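Local coordinates for protein aminotransferase AspB (Helicobacter pylori 26695, PDB 3EZS) that probably acts as a pyridoxal 5'-phosphate-dependent transaminase of the class I and II aminotransferase family, transferring amino groups between amino acids and keto acids, at residues Asp142-Leu147 with Thr167-Ser172; Ala59-Leu64 with Ser264-Gln269; His227-Arg232 with Ala274-Asp279. One frame throughout, in Å; residues are numbered along the deposited sequence.

Contact 1. Residues Asp142-Leu147 with Thr167-Ser172. With EDO (1,2-ethanediol), chain D.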
ATOM      1  N   ASP A 142      34.203  13.043  -8.081  1.00 39.06           N
ATOM      2  CA  ASP A 142      33.820  12.928  -6.685  0.50 39.23           C
ATOM      3  C   ASP A 142      32.335  12.612  -6.552  1.00 40.24           C
ATOM      4  O   ASP A 142      31.592  13.297  -5.847  1.00 40.64           O
ATOM      5  CB  ASP A 142      34.239  14.182  -5.897  0.50 38.55           C
ATOM      6  CG  ASP A 142      35.745  14.360  -5.859  0.50 36.70           C
ATOM      7  OD1 ASP A 142      36.465  13.355  -6.019  0.50 38.07           O
ATOM      8  OD2 ASP A 142      36.218  15.498  -5.677  0.50 38.84           O
ATOM      9  N   PHE A 143      31.932  11.545  -7.251  1.00 39.15           N
ATOM     10  CA  PHE A 143      30.564  11.008  -7.254  1.00 39.63           C
ATOM     11  C   PHE A 143      29.470  12.079  -7.335  1.00 40.12           C
ATOM     12  O   PHE A 143      28.525  12.089  -6.548  1.00 40.57           O
ATOM     13  CB  PHE A 143      30.373  10.082  -6.036  1.00 40.70           C
ATOM     14  CG  PHE A 143      31.450   9.023  -5.915  1.00 43.01           C
ATOM     15  CD1 PHE A 143      31.312   7.796  -6.535  1.00 43.89           C
ATOM     16  CD2 PHE A 143      32.627   9.286  -5.229  1.00 42.43           C
ATOM     17  CE1 PHE A 143      32.317   6.840  -6.459  1.00 41.09           C
ATOM     18  CE2 PHE A 143      33.635   8.333  -5.149  1.00 41.32           C
ATOM     19  CZ  PHE A 143      33.478   7.106  -5.767  1.00 32.54           C
ATOM     20  N   THR A 144      29.599  12.959  -8.328  1.00 39.42           N
ATOM     21  CA  THR A 144      28.657  14.045  -8.526  1.00 38.60           C
ATOM     22  C   THR A 144      27.747  13.799  -9.752  1.00 39.73           C
ATOM     23  O   THR A 144      28.231  13.615 -10.869  1.00 37.73           O
ATOM     24  CB  THR A 144      29.395  15.348  -8.714  1.00 39.07           C
ATOM     25  OG1 THR A 144      30.336  15.506  -7.649  1.00 38.97           O
ATOM     26  CG2 THR A 144      28.416  16.543  -8.750  1.00 32.99           C
ATOM     27  N   PRO A 145      26.425  13.822  -9.545  1.00 40.75           N
ATOM     28  CA  PRO A 145      25.549  13.633 -10.675  1.00 40.88           C
ATOM     29  C   PRO A 145      25.357  14.925 -11.461  1.00 40.67           C
ATOM     30  O   PRO A 145      25.325  16.008 -10.858  1.00 41.32           O
ATOM     31  CB  PRO A 145      24.224  13.245 -10.024  1.00 40.18           C
ATOM     32  CG  PRO A 145      24.216  13.991  -8.756  1.00 42.84           C
ATOM     33  CD  PRO A 145      25.669  14.063  -8.299  1.00 42.00           C
ATOM     34  N   SER A 146      25.241  14.815 -12.785  1.00 38.72           N
ATOM     35  CA  SER A 146      24.899  15.982 -13.606  1.00 40.66           C
ATOM     36  C   SER A 146      24.154  15.595 -14.880  1.00 39.14           C
ATOM     37  O   SER A 146      24.089  14.437 -15.252  1.00 39.23           O
ATOM     38  CB  SER A 146      26.127  16.818 -13.950  1.00 41.89           C
ATOM     39  OG  SER A 146      27.014  16.114 -14.779  1.00 43.42           O
ATOM     40  N   LEU A 147      23.546  16.591 -15.501  1.00 40.85           N
ATOM     41  CA  LEU A 147      22.869  16.442 -16.780  1.00 40.82           C
ATOM     42  C   LEU A 147      23.417  17.518 -17.677  1.00 40.47           C
ATOM     43  O   LEU A 147      23.820  18.573 -17.193  1.00 40.20           O
ATOM     44  CB  LEU A 147      21.358  16.636 -16.627  1.00 41.81           C
ATOM     45  CG  LEU A 147      20.560  15.583 -15.860  1.00 38.25           C
ATOM     46  CD1 LEU A 147      19.087  16.021 -15.713  1.00 38.03           C
ATOM     47  CD2 LEU A 147      20.639  14.211 -16.530  1.00 38.27           C
ATOM     48  N   THR A 167      26.724   5.025  -2.328  1.00 38.55           N
ATOM     49  CA  THR A 167      28.015   5.715  -2.209  1.00 38.68           C
ATOM     50  C   THR A 167      28.210   6.569  -0.965  1.00 40.12           C
ATOM     51  O   THR A 167      29.339   6.920  -0.631  1.00 37.90           O
ATOM     52  CB  THR A 167      28.247   6.654  -3.409  1.00 39.09           C
ATOM     53  OG1 THR A 167      27.309   7.729  -3.359  1.00 39.50           O
ATOM     54  CG2 THR A 167      28.151   5.916  -4.769  1.00 34.73           C
ATOM     55  N   GLY A 168      27.113   6.947  -0.308  1.00 39.88           N
ATOM     56  CA  GLY A 168      27.178   7.855   0.820  1.00 38.60           C
ATOM     57  C   GLY A 168      27.290   9.323   0.415  1.00 39.74           C
ATOM     58  O   GLY A 168      27.204  10.207   1.273  1.00 40.63           O
ATOM     59  N   ARG A 169      27.485   9.600  -0.878  1.00 39.83           N
ATOM     60  CA  ARG A 169      27.630  10.969  -1.362  1.00 39.57           C
ATOM     61  C   ARG A 169      26.446  11.819  -0.965  1.00 39.60           C
ATOM     62  O   ARG A 169      25.295  11.438  -1.207  1.00 37.93           O
ATOM     63  CB  ARG A 169      27.772  10.993  -2.880  1.00 41.98           C
ATOM     64  CG  ARG A 169      27.907  12.406  -3.501  1.00 39.79           C
ATOM     65  CD  ARG A 169      29.205  13.114  -3.109  1.00 39.30           C
ATOM     66  NE  ARG A 169      29.518  14.202  -4.054  1.00 36.08           N
ATOM     67  CZ  ARG A 169      29.081  15.458  -3.979  1.00 36.40           C
ATOM     68  NH1 ARG A 169      28.281  15.860  -3.009  1.00 40.15           N
ATOM     69  NH2 ARG A 169      29.438  16.325  -4.910  1.00 39.84           N
ATOM     70  N   THR A 170      26.756  12.973  -0.367  1.00 38.62           N
ATOM     71  CA  THR A 170      25.756  13.905   0.139  1.00 38.83           C
ATOM     72  C   THR A 170      25.969  15.277  -0.506  1.00 38.62           C
ATOM     73  O   THR A 170      27.059  15.829  -0.476  1.00 40.09           O
ATOM     74  CB  THR A 170      25.809  13.972   1.700  1.00 38.82           C
ATOM     75  OG1 THR A 170      25.414  12.702   2.219  1.00 40.40           O
ATOM     76  CG2 THR A 170      24.868  15.028   2.290  1.00 38.16           C
ATOM     77  N   LEU A 171      24.918  15.808  -1.097  1.00 38.44           N
ATOM     78  CA  LEU A 171      24.968  17.097  -1.763  1.00 39.17           C
ATOM     79  C   LEU A 171      24.902  18.225  -0.742  1.00 39.42           C
ATOM     80  O   LEU A 171      24.116  18.175   0.213  1.00 39.43           O
ATOM     81  CB  LEU A 171      23.803  17.219  -2.736  1.00 38.71           C
ATOM     82  CG  LEU A 171      23.734  16.208  -3.900  1.00 41.18           C
ATOM     83  CD1 LEU A 171      22.480  16.455  -4.715  1.00 43.50           C
ATOM     84  CD2 LEU A 171      24.970  16.276  -4.794  1.00 38.83           C
ATOM     85  N   SER A 172      25.731  19.239  -0.949  1.00 38.74           N
ATOM     86  CA  SER A 172      25.781  20.391  -0.076  1.00 39.76           C
ATOM     87  C   SER A 172      24.570  21.289  -0.316  1.00 41.06           C
ATOM     88  O   SER A 172      23.830  21.124  -1.282  1.00 40.31           O
ATOM     89  CB  SER A 172      27.053  21.189  -0.360  1.00 39.78           C
ATOM     90  OG  SER A 172      26.960  21.824  -1.630  1.00 39.91           O
TER
HETATM   91  C1  EDO D 377      24.430  12.105  -4.567  1.00 34.50           C
HETATM   92  O1  EDO D 377      23.876  12.668  -3.366  1.00 33.43           O
HETATM   93  C2  EDO D 377      23.371  12.145  -5.659  1.00 40.72           C
HETATM   94  O2  EDO D 377      22.133  11.663  -5.170  1.00 38.17           O
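Phe143 and Arg169 are the nearest pair of CA atoms across the two loops, 6.6 Å apart; residues 142-145 and 167-171 run 73° apart, and neither segment is a regular strand or helix. Arg169 carries the contact. Its chain bends at chi2 (66°), which turns CD back against the carbonyl oxygens of Asp142 and Phe143. NE then gives a nearly straight bond to Asp142 O (2.9 Å, N-H...O 162°), with this oxygen close to the guanidinium plane. NH2 donates to Thr144 OG1 at 3.0 Å, slightly tilted from that plane; the same hydroxyl is also hydrogen-bonded to Asn141 O. The Phe143 ring meets Thr167 obliquely, CD1 4.1 Å from Thr167 CG2. The OG1 of Thr167 accepts from Arg169 N (3.1 Å) in an ST turn and has Asn164 OD1 as a further partner. Pro145 CD meets Leu171 CD2 at 4.2 Å, and a 1,2-ethanediol beside them, probably from the crystallisation liquor, donates through O1 to Arg169 O (2.9 Å). The loops follow strands 131-136 and 157-160 of the large sheet. With a weak bond from NH1 to Thr170 O and a salt bridge from NH2 to Glu175 in the helix after Ser172, every guanidinium nitrogen has a partner. These bonds would restrain its rotation, and one cation links both loops to helix 173-186.

Contact 2. Residues Ala59-Leu64 with Ser264-Gln269; sequences AFEESL and SANAIQ
Glu61, Asn266 and Gln269 converge on one water, which donates to Glu61 OE2 at 2.7 Å and to Asn266 OD1 at 2.8 Å while accepting from Gln269 NE2 at 2.9 Å. The meeting joins the starts of two helices of the aminotransferase fold: Glu61 holds the N-cap position of helix 62-76, and Ala265 that of helix 266-277. A second water donates to Glu61 OE2 at 2.6 Å and accepts from Asn266 ND2, so the two side chains, which cross at about a right angle, are linked through solvent on both polar atoms of the amide. Two water hydrogens on one oxygen are consistent with an ionised carboxylate.

The direct link is the bond from Glu61 N to Gln269 OE1, 2.8 Å and almost linear (174°), with the N-H lying in the amide plane on a lone pair of the oxygen. Beyond CG the glutamine chain is extended, CD being anti to CA (chi2 -169°), and this carries the amide across to the other helix start. NE2 donates to Ser264 O (3.1 Å), which lies in the amide plane, as well as to the water. With the oxygen accepting and the nitrogen donating twice, the bonding supports this choice of O and N ends for the amide.

Leu64 crosses Gln269 at about a right angle, its CD2 nearest Gln269 OE1. Ile268 of helix 266-277 packs on Ile268 of the second subunit, placing this helix start at the dimer interface. The Phe60 ring is inclined 66° to the amide, its CD2 only 3.6 Å from Gln269 CD, and its CE2 stops 4.0 Å from Ser264 CB.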
ATOM      1  N   ALA A  59      -5.403   9.474   4.516  1.00 42.41           N
ATOM      2  CA  ALA A  59      -4.566  10.612   4.904  1.00 40.74           C
ATOM      3  C   ALA A  59      -3.818  10.384   6.221  1.00 40.85           C
ATOM      4  O   ALA A  59      -2.976  11.207   6.599  1.00 41.05           O
ATOM      5  CB  ALA A  59      -5.421  11.858   5.030  1.00 36.51           C
ATOM      6  N   PHE A  60      -4.126   9.286   6.916  1.00 41.51           N
ATOM      7  CA  PHE A  60      -3.578   8.987   8.240  1.00 39.49           C
ATOM      8  C   PHE A  60      -4.124  10.018   9.235  1.00 39.54           C
ATOM      9  O   PHE A  60      -4.671  11.038   8.846  1.00 38.37           O
ATOM     10  CB  PHE A  60      -2.042   8.963   8.258  1.00 38.52           C
ATOM     11  CG  PHE A  60      -1.431   7.858   7.436  1.00 40.20           C
ATOM     12  CD1 PHE A  60      -1.332   7.965   6.070  1.00 39.91           C
ATOM     13  CD2 PHE A  60      -0.920   6.726   8.048  1.00 40.11           C
ATOM     14  CE1 PHE A  60      -0.757   6.967   5.316  1.00 42.21           C
ATOM     15  CE2 PHE A  60      -0.347   5.713   7.296  1.00 43.99           C
ATOM     16  CZ  PHE A  60      -0.258   5.838   5.928  1.00 38.51           C
ATOM     17  N   GLU A  61      -3.962   9.742  10.518  1.00 39.57           N
ATOM     18  CA  GLU A  61      -4.484  10.601  11.561  1.00 39.88           C
ATOM     19  C   GLU A  61      -3.802  11.958  11.606  1.00 40.18           C
ATOM     20  O   GLU A  61      -2.601  12.062  11.393  1.00 38.48           O
ATOM     21  CB  GLU A  61      -4.352   9.901  12.925  1.00 40.62           C
ATOM     22  CG  GLU A  61      -5.260   8.680  13.077  1.00 40.20           C
ATOM     23  CD  GLU A  61      -6.726   9.055  12.914  1.00 42.95           C
ATOM     24  OE1 GLU A  61      -7.214   9.868  13.724  1.00 51.64           O
ATOM     25  OE2 GLU A  61      -7.391   8.543  11.983  1.00 40.83           O
ATOM     26  N   GLU A  62      -4.590  12.989  11.901  1.00 41.28           N
ATOM     27  CA  GLU A  62      -4.090  14.351  12.043  1.00 44.35           C
ATOM     28  C   GLU A  62      -2.948  14.450  13.032  1.00 41.48           C
ATOM     29  O   GLU A  62      -2.030  15.234  12.829  1.00 40.22           O
ATOM     30  CB  GLU A  62      -5.209  15.287  12.522  1.00 46.59           C
ATOM     31  CG  GLU A  62      -6.156  15.705  11.423  1.00 57.46           C
ATOM     32  CD  GLU A  62      -5.425  16.480  10.347  1.00 68.47           C
ATOM     33  OE1 GLU A  62      -4.657  17.408  10.701  1.00 72.79           O
ATOM     34  OE2 GLU A  62      -5.603  16.150   9.157  1.00 70.75           O
ATOM     35  N   SER A  63      -3.024  13.663  14.109  1.00 40.55           N
ATOM     36  CA  SER A  63      -2.004  13.682  15.140  1.00 40.23           C
ATOM     37  C   SER A  63      -0.670  13.181  14.594  1.00 38.17           C
ATOM     38  O   SER A  63       0.358  13.690  14.951  1.00 39.96           O
ATOM     39  CB  SER A  63      -2.467  12.873  16.353  1.00 42.84           C
ATOM     40  OG  SER A  63      -2.771  11.533  16.007  1.00 43.03           O
ATOM     41  N   LEU A  64      -0.695  12.193  13.720  1.00 40.41           N
ATOM     42  CA  LEU A  64       0.538  11.688  13.092  1.00 40.31           C
ATOM     43  C   LEU A  64       1.149  12.736  12.145  1.00 38.57           C
ATOM     44  O   LEU A  64       2.343  12.978  12.197  1.00 37.35           O
ATOM     45  CB  LEU A  64       0.273  10.368  12.355  1.00 41.58           C
ATOM     46  CG  LEU A  64       1.447   9.768  11.572  1.00 41.38           C
ATOM     47  CD1 LEU A  64       2.665   9.475  12.481  1.00 35.74           C
ATOM     48  CD2 LEU A  64       0.963   8.524  10.823  1.00 38.90           C
ATOM     49  N   SER A 264      -2.924   2.014   7.389  1.00 42.62           N
ATOM     50  CA  SER A 264      -2.324   1.338   8.526  1.00 41.49           C
ATOM     51  C   SER A 264      -3.218   1.469   9.766  1.00 39.68           C
ATOM     52  O   SER A 264      -3.907   2.466   9.931  1.00 36.95           O
ATOM     53  CB  SER A 264      -0.975   2.014   8.773  1.00 40.10           C
ATOM     54  OG  SER A 264      -0.149   1.242   9.600  1.00 53.35           O
ATOM     55  N   ALA A 265      -3.193   0.459  10.633  1.00 38.79           N
ATOM     56  CA  ALA A 265      -3.942   0.478  11.887  1.00 37.15           C
ATOM     57  C   ALA A 265      -3.682   1.747  12.710  1.00 37.02           C
ATOM     58  O   ALA A 265      -2.546   2.205  12.814  1.00 36.40           O
ATOM     59  CB  ALA A 265      -3.562  -0.732  12.714  1.00 38.98           C
ATOM     60  N   ASN A 266      -4.725   2.301  13.320  1.00 36.67           N
ATOM     61  CA  ASN A 266      -4.552   3.499  14.148  1.00 37.38           C
ATOM     62  C   ASN A 266      -3.554   3.260  15.288  1.00 37.00           C
ATOM     63  O   ASN A 266      -2.866   4.184  15.743  1.00 39.45           O
ATOM     64  CB  ASN A 266      -5.905   4.002  14.678  1.00 37.15           C
ATOM     65  CG  ASN A 266      -6.768   4.643  13.586  1.00 38.56           C
ATOM     66  OD1 ASN A 266      -6.431   4.601  12.402  1.00 43.38           O
ATOM     67  ND2 ASN A 266      -7.881   5.252  13.992  1.00 35.36           N
ATOM     68  N   ALA A 267      -3.475   2.017  15.743  1.00 35.89           N
ATOM     69  CA  ALA A 267      -2.543   1.629  16.786  1.00 34.57           C
ATOM     70  C   ALA A 267      -1.116   1.725  16.267  1.00 36.39           C
ATOM     71  O   ALA A 267      -0.211   2.132  17.009  1.00 38.94           O
ATOM     72  CB  ALA A 267      -2.858   0.232  17.260  1.00 33.41           C
ATOM     73  N   ILE A 268      -0.902   1.335  15.000  1.00 35.95           N
ATOM     74  CA  ILE A 268       0.417   1.452  14.380  1.00 35.60           C
ATOM     75  C   ILE A 268       0.791   2.928  14.219  1.00 36.50           C
ATOM     76  O   ILE A 268       1.947   3.320  14.446  1.00 37.71           O
ATOM     77  CB  ILE A 268       0.477   0.753  12.994  1.00 35.86           C
ATOM     78  CG1 ILE A 268       0.471  -0.786  13.141  1.00 37.87           C
ATOM     79  CG2 ILE A 268       1.713   1.220  12.196  1.00 31.40           C
ATOM     80  CD1 ILE A 268       1.742  -1.439  13.785  1.00 31.77           C
ATOM     81  N   GLN A 269      -0.193   3.739  13.832  1.00 35.93           N
ATOM     82  CA  GLN A 269      -0.007   5.175  13.680  1.00 34.67           C
ATOM     83  C   GLN A 269       0.309   5.855  15.020  1.00 36.59           C
ATOM     84  O   GLN A 269       1.078   6.811  15.041  1.00 34.58           O
ATOM     85  CB  GLN A 269      -1.239   5.813  13.075  1.00 35.28           C
ATOM     86  CG  GLN A 269      -1.679   5.255  11.702  1.00 36.58           C
ATOM     87  CD  GLN A 269      -2.747   6.107  11.061  1.00 37.70           C
ATOM     88  OE1 GLN A 269      -2.669   7.333  11.130  1.00 39.84           O
ATOM     89  NE2 GLN A 269      -3.742   5.474  10.420  1.00 39.74           N
TER
HETATM   90  O   HOH W   1      -6.437   6.548  10.356  1.00 29.74           O
HETATM   91  O   HOH W   2      -9.610   7.228  12.489  1.00 45.34           O

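Contact 3. Residues His227-Arg232 with Ala274-Asp279; sequences HSLSKR and AAWLDD. With PO4 (phosphate ion), chain C.
With CG anti to the backbone N (chi1 -161°), Leu229 directs CG toward helix 266-277, and chi2 (57°) sets its two methyls; Arg232, whose CG, CD and NE are each anti in turn, stretches straight to the end of the same helix. Leu229 CD1 sits 3.4 Å from the centroid of the six-membered ring of Trp276 and just 11° off the ring normal, a CH-pi contact over the middle of the face. The other branch, CD2, packs against Ala275 CB at 3.6 Å, so the two methyls touch the indole and Ala275. The indole NE1 is hydrogen-bonded to Ser240 OG.

Arg232 passes the benzo end of the indole, CD to Trp276 CZ3 4.1 Å, and lays its guanidinium nearly parallel to the ring plane, one face toward CE3. Its edge is used for polar bonds. NH1 donates to Ala275 O at 3.0 Å, arriving from above that carbonyl plane. NH2 donates to Asp278 O (3.0 Å) and forms a salt bridge with Asp279 OD1 (3.0 Å), the carboxylate standing steeply to the guanidinium. Asp279 OD2 has Arg74 as a second partner, and Arg232 NE pairs with Glu198. A cation beside carbonyls at the C-terminal end of a helix probably complements the helix dipole.

Around Leu229 the chain makes an ST turn, Ser230 N donating to Ser228 OG at 3.2 Å. Ser230 OG donates to a phosphate ion (2.7 Å), probably from the crystallisation liquor; the distance from Ser228 OG is too short to trust. Arg239 and the backbone N of Ser91 and Arg92 also bind this ion, while Lys231 NZ is hydrogen-bonded to Tyr55 OH of the second subunit. Together with the Ser-Leu-Ser-Lys sequence, this is consistent with the cofactor-phosphate pocket of class I and II aminotransferases.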
ATOM      1  N   HIS A 227      10.663  11.039   3.134  1.00 39.61           N
ATOM      2  CA  HIS A 227      11.281  10.591   4.387  1.00 40.43           C
ATOM      3  C   HIS A 227      10.675   9.286   4.859  1.00 39.73           C
ATOM      4  O   HIS A 227       9.583   8.910   4.429  1.00 40.15           O
ATOM      5  CB  HIS A 227      11.161  11.682   5.461  1.00 39.71           C
ATOM      6  CG  HIS A 227      12.052  12.867   5.219  1.00 42.23           C
ATOM      7  ND1 HIS A 227      13.196  13.101   5.955  1.00 40.17           N
ATOM      8  CD2 HIS A 227      11.979  13.873   4.308  1.00 48.38           C
ATOM      9  CE1 HIS A 227      13.777  14.210   5.526  1.00 43.60           C
ATOM     10  NE2 HIS A 227      13.062  14.700   4.526  1.00 35.79           N
ATOM     11  N   SER A 228      11.418   8.589   5.719  1.00 39.49           N
ATOM     12  CA  SER A 228      11.000   7.319   6.305  1.00 40.73           C
ATOM     13  C   SER A 228      11.494   7.221   7.735  1.00 41.34           C
ATOM     14  O   SER A 228      12.533   7.748   8.052  1.00 42.22           O
ATOM     15  CB  SER A 228      11.599   6.156   5.534  1.00 41.25           C
ATOM     16  OG  SER A 228      11.316   4.921   6.178  1.00 43.66           O
ATOM     17  N   LEU A 229      10.765   6.487   8.564  1.00 41.97           N
ATOM     18  CA  LEU A 229      11.121   6.266   9.967  1.00 44.03           C
ATOM     19  C   LEU A 229      11.955   4.984  10.194  1.00 42.43           C
ATOM     20  O   LEU A 229      12.526   4.776  11.263  1.00 41.98           O
ATOM     21  CB  LEU A 229       9.815   6.097  10.732  1.00 44.67           C
ATOM     22  CG  LEU A 229       9.789   6.277  12.238  1.00 49.42           C
ATOM     23  CD1 LEU A 229      10.305   7.670  12.612  1.00 53.53           C
ATOM     24  CD2 LEU A 229       8.355   6.063  12.726  1.00 46.24           C
ATOM     25  N   SER A 230      11.995   4.128   9.188  1.00 40.84           N
ATOM     26  CA  SER A 230      12.581   2.798   9.302  1.00 42.20           C
ATOM     27  C   SER A 230      13.975   2.723   9.875  1.00 43.88           C
ATOM     28  O   SER A 230      14.221   1.905  10.757  1.00 46.02           O
ATOM     29  CB  SER A 230      12.556   2.102   7.940  1.00 40.41           C
ATOM     30  OG  SER A 230      11.227   2.059   7.456  1.00 42.94           O
ATOM     31  N   LYS A 231      14.882   3.551   9.361  1.00 45.76           N
ATOM     32  CA  LYS A 231      16.297   3.520   9.799  1.00 47.37           C
ATOM     33  C   LYS A 231      16.518   4.349  11.038  1.00 46.78           C
ATOM     34  O   LYS A 231      17.203   3.924  11.978  1.00 47.88           O
ATOM     35  CB  LYS A 231      17.219   3.939   8.652  1.00 47.63           C
ATOM     36  CG  LYS A 231      17.293   2.842   7.586  1.00 50.26           C
ATOM     37  CD  LYS A 231      17.629   3.401   6.235  1.00 61.41           C
ATOM     38  CE  LYS A 231      17.689   2.294   5.183  1.00 67.59           C
ATOM     39  NZ  LYS A 231      16.529   1.365   5.202  1.00 64.32           N
ATOM     40  N   ARG A 232      15.892   5.514  11.045  1.00 45.74           N
ATOM     41  CA  ARG A 232      15.956   6.442  12.162  1.00 44.85           C
ATOM     42  C   ARG A 232      15.602   5.811  13.503  1.00 43.40           C
ATOM     43  O   ARG A 232      16.282   6.075  14.505  1.00 43.79           O
ATOM     44  CB  ARG A 232      14.965   7.591  11.896  1.00 45.33           C
ATOM     45  CG  ARG A 232      14.864   8.610  12.976  1.00 47.06           C
ATOM     46  CD  ARG A 232      13.836   9.683  12.652  1.00 44.35           C
ATOM     47  NE  ARG A 232      13.907  10.745  13.654  1.00 45.47           N
ATOM     48  CZ  ARG A 232      13.169  10.825  14.768  1.00 44.63           C
ATOM     49  NH1 ARG A 232      12.219   9.942  15.060  1.00 50.48           N
ATOM     50  NH2 ARG A 232      13.381  11.830  15.593  1.00 46.34           N
ATOM     51  N   ALA A 274       4.533   8.379  18.366  1.00 37.03           N
ATOM     52  CA  ALA A 274       5.429   8.417  19.513  1.00 37.66           C
ATOM     53  C   ALA A 274       6.881   8.470  19.023  1.00 39.17           C
ATOM     54  O   ALA A 274       7.679   9.229  19.559  1.00 43.15           O
ATOM     55  CB  ALA A 274       5.181   7.210  20.438  1.00 34.41           C
ATOM     56  N   ALA A 275       7.205   7.699  17.982  1.00 39.46           N
ATOM     57  CA  ALA A 275       8.554   7.682  17.390  1.00 38.53           C
ATOM     58  C   ALA A 275       8.943   9.036  16.811  1.00 38.49           C
ATOM     59  O   ALA A 275      10.030   9.544  17.093  1.00 37.01           O
ATOM     60  CB  ALA A 275       8.682   6.569  16.299  1.00 36.16           C
ATOM     61  N   TRP A 276       8.048   9.643  16.031  1.00 40.93           N
ATOM     62  CA  TRP A 276       8.362  10.934  15.399  1.00 40.52           C
ATOM     63  C   TRP A 276       8.488  12.087  16.386  1.00 39.95           C
ATOM     64  O   TRP A 276       9.166  13.049  16.089  1.00 40.46           O
ATOM     65  CB  TRP A 276       7.347  11.312  14.312  1.00 40.20           C
ATOM     66  CG  TRP A 276       7.416  10.515  13.013  1.00 38.56           C
ATOM     67  CD1 TRP A 276       6.502   9.616  12.559  1.00 34.94           C
ATOM     68  CD2 TRP A 276       8.448  10.579  12.004  1.00 34.46           C
ATOM     69  NE1 TRP A 276       6.895   9.117  11.334  1.00 36.67           N
ATOM     70  CE2 TRP A 276       8.088   9.680  10.978  1.00 38.20           C
ATOM     71  CE3 TRP A 276       9.652  11.288  11.883  1.00 39.37           C
ATOM     72  CZ2 TRP A 276       8.869   9.495   9.822  1.00 39.13           C
ATOM     73  CZ3 TRP A 276      10.444  11.084  10.731  1.00 37.68           C
ATOM     74  CH2 TRP A 276      10.025  10.214   9.715  1.00 34.67           C
ATOM     75  N   LEU A 277       7.797  12.005  17.522  1.00 40.02           N
ATOM     76  CA  LEU A 277       7.848  13.034  18.550  1.00 39.76           C
ATOM     77  C   LEU A 277       9.165  13.054  19.355  1.00 40.69           C
ATOM     78  O   LEU A 277       9.503  14.069  19.960  1.00 38.52           O
ATOM     79  CB  LEU A 277       6.698  12.840  19.545  1.00 38.66           C
ATOM     80  CG  LEU A 277       5.247  13.133  19.174  1.00 39.65           C
ATOM     81  CD1 LEU A 277       4.245  12.418  20.116  1.00 36.16           C
ATOM     82  CD2 LEU A 277       4.985  14.651  19.146  1.00 36.77           C
ATOM     83  N   ASP A 278       9.888  11.933  19.368  1.00 41.38           N
ATOM     84  CA  ASP A 278      11.099  11.797  20.178  1.00 41.54           C
ATOM     85  C   ASP A 278      12.385  11.769  19.361  1.00 43.68           C
ATOM     86  O   ASP A 278      12.448  11.107  18.300  1.00 43.04           O
ATOM     87  CB  ASP A 278      11.025  10.495  20.963  1.00 41.74           C
ATOM     88  CG  ASP A 278      12.254  10.256  21.796  1.00 38.99           C
ATOM     89  OD1 ASP A 278      12.480  11.028  22.741  1.00 44.45           O
ATOM     90  OD2 ASP A 278      12.989   9.296  21.510  1.00 38.67           O
ATOM     91  N   ASP A 279      13.402  12.475  19.864  1.00 42.81           N
ATOM     92  CA  ASP A 279      14.724  12.534  19.227  1.00 43.06           C
ATOM     93  C   ASP A 279      15.802  11.710  19.939  1.00 42.82           C
ATOM     94  O   ASP A 279      16.810  11.368  19.340  1.00 44.97           O
ATOM     95  CB  ASP A 279      15.201  13.990  19.143  1.00 44.40           C
ATOM     96  CG  ASP A 279      14.378  14.830  18.162  1.00 44.10           C
ATOM     97  OD1 ASP A 279      13.742  14.270  17.253  1.00 48.18           O
ATOM     98  OD2 ASP A 279      14.370  16.054  18.307  1.00 47.94           O
TER
HETATM   99  P   PO4 C 376      11.109   2.240   3.742  1.00 38.17           P
HETATM  100  O1  PO4 C 376      10.691   3.596   4.240  1.00 41.02           O
HETATM  101  O2  PO4 C 376      10.079   1.675   2.824  1.00 37.69           O
HETATM  102  O3  PO4 C 376      11.242   1.310   4.895  1.00 37.68           O
HETATM  103  O4  PO4 C 376      12.379   2.397   2.960  1.00 45.59           O

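Contacts 2 and 3 share helix 266-277, one at its start and the other at its end; their centres are about 14 Å apart, and they touch where Leu64 CD1 lies 3.8 Å from Trp276 CD1. Contact 1 lies across the chain's centre, its centre about 35 Å from that of contact 2 and about 25 Å from that of contact 3. Along the sequence it is nested inside the loop closed by contact 2 and ends before contact 3 opens, whereas contacts 2 and 3 interlace. The seven-stranded sheet relates contacts 1 and 3, through strands 131-136, 157-160 and 223-228. Contacts 2 and 3 both reach the second subunit, which places the probable phosphate pocket close to the dimer interface.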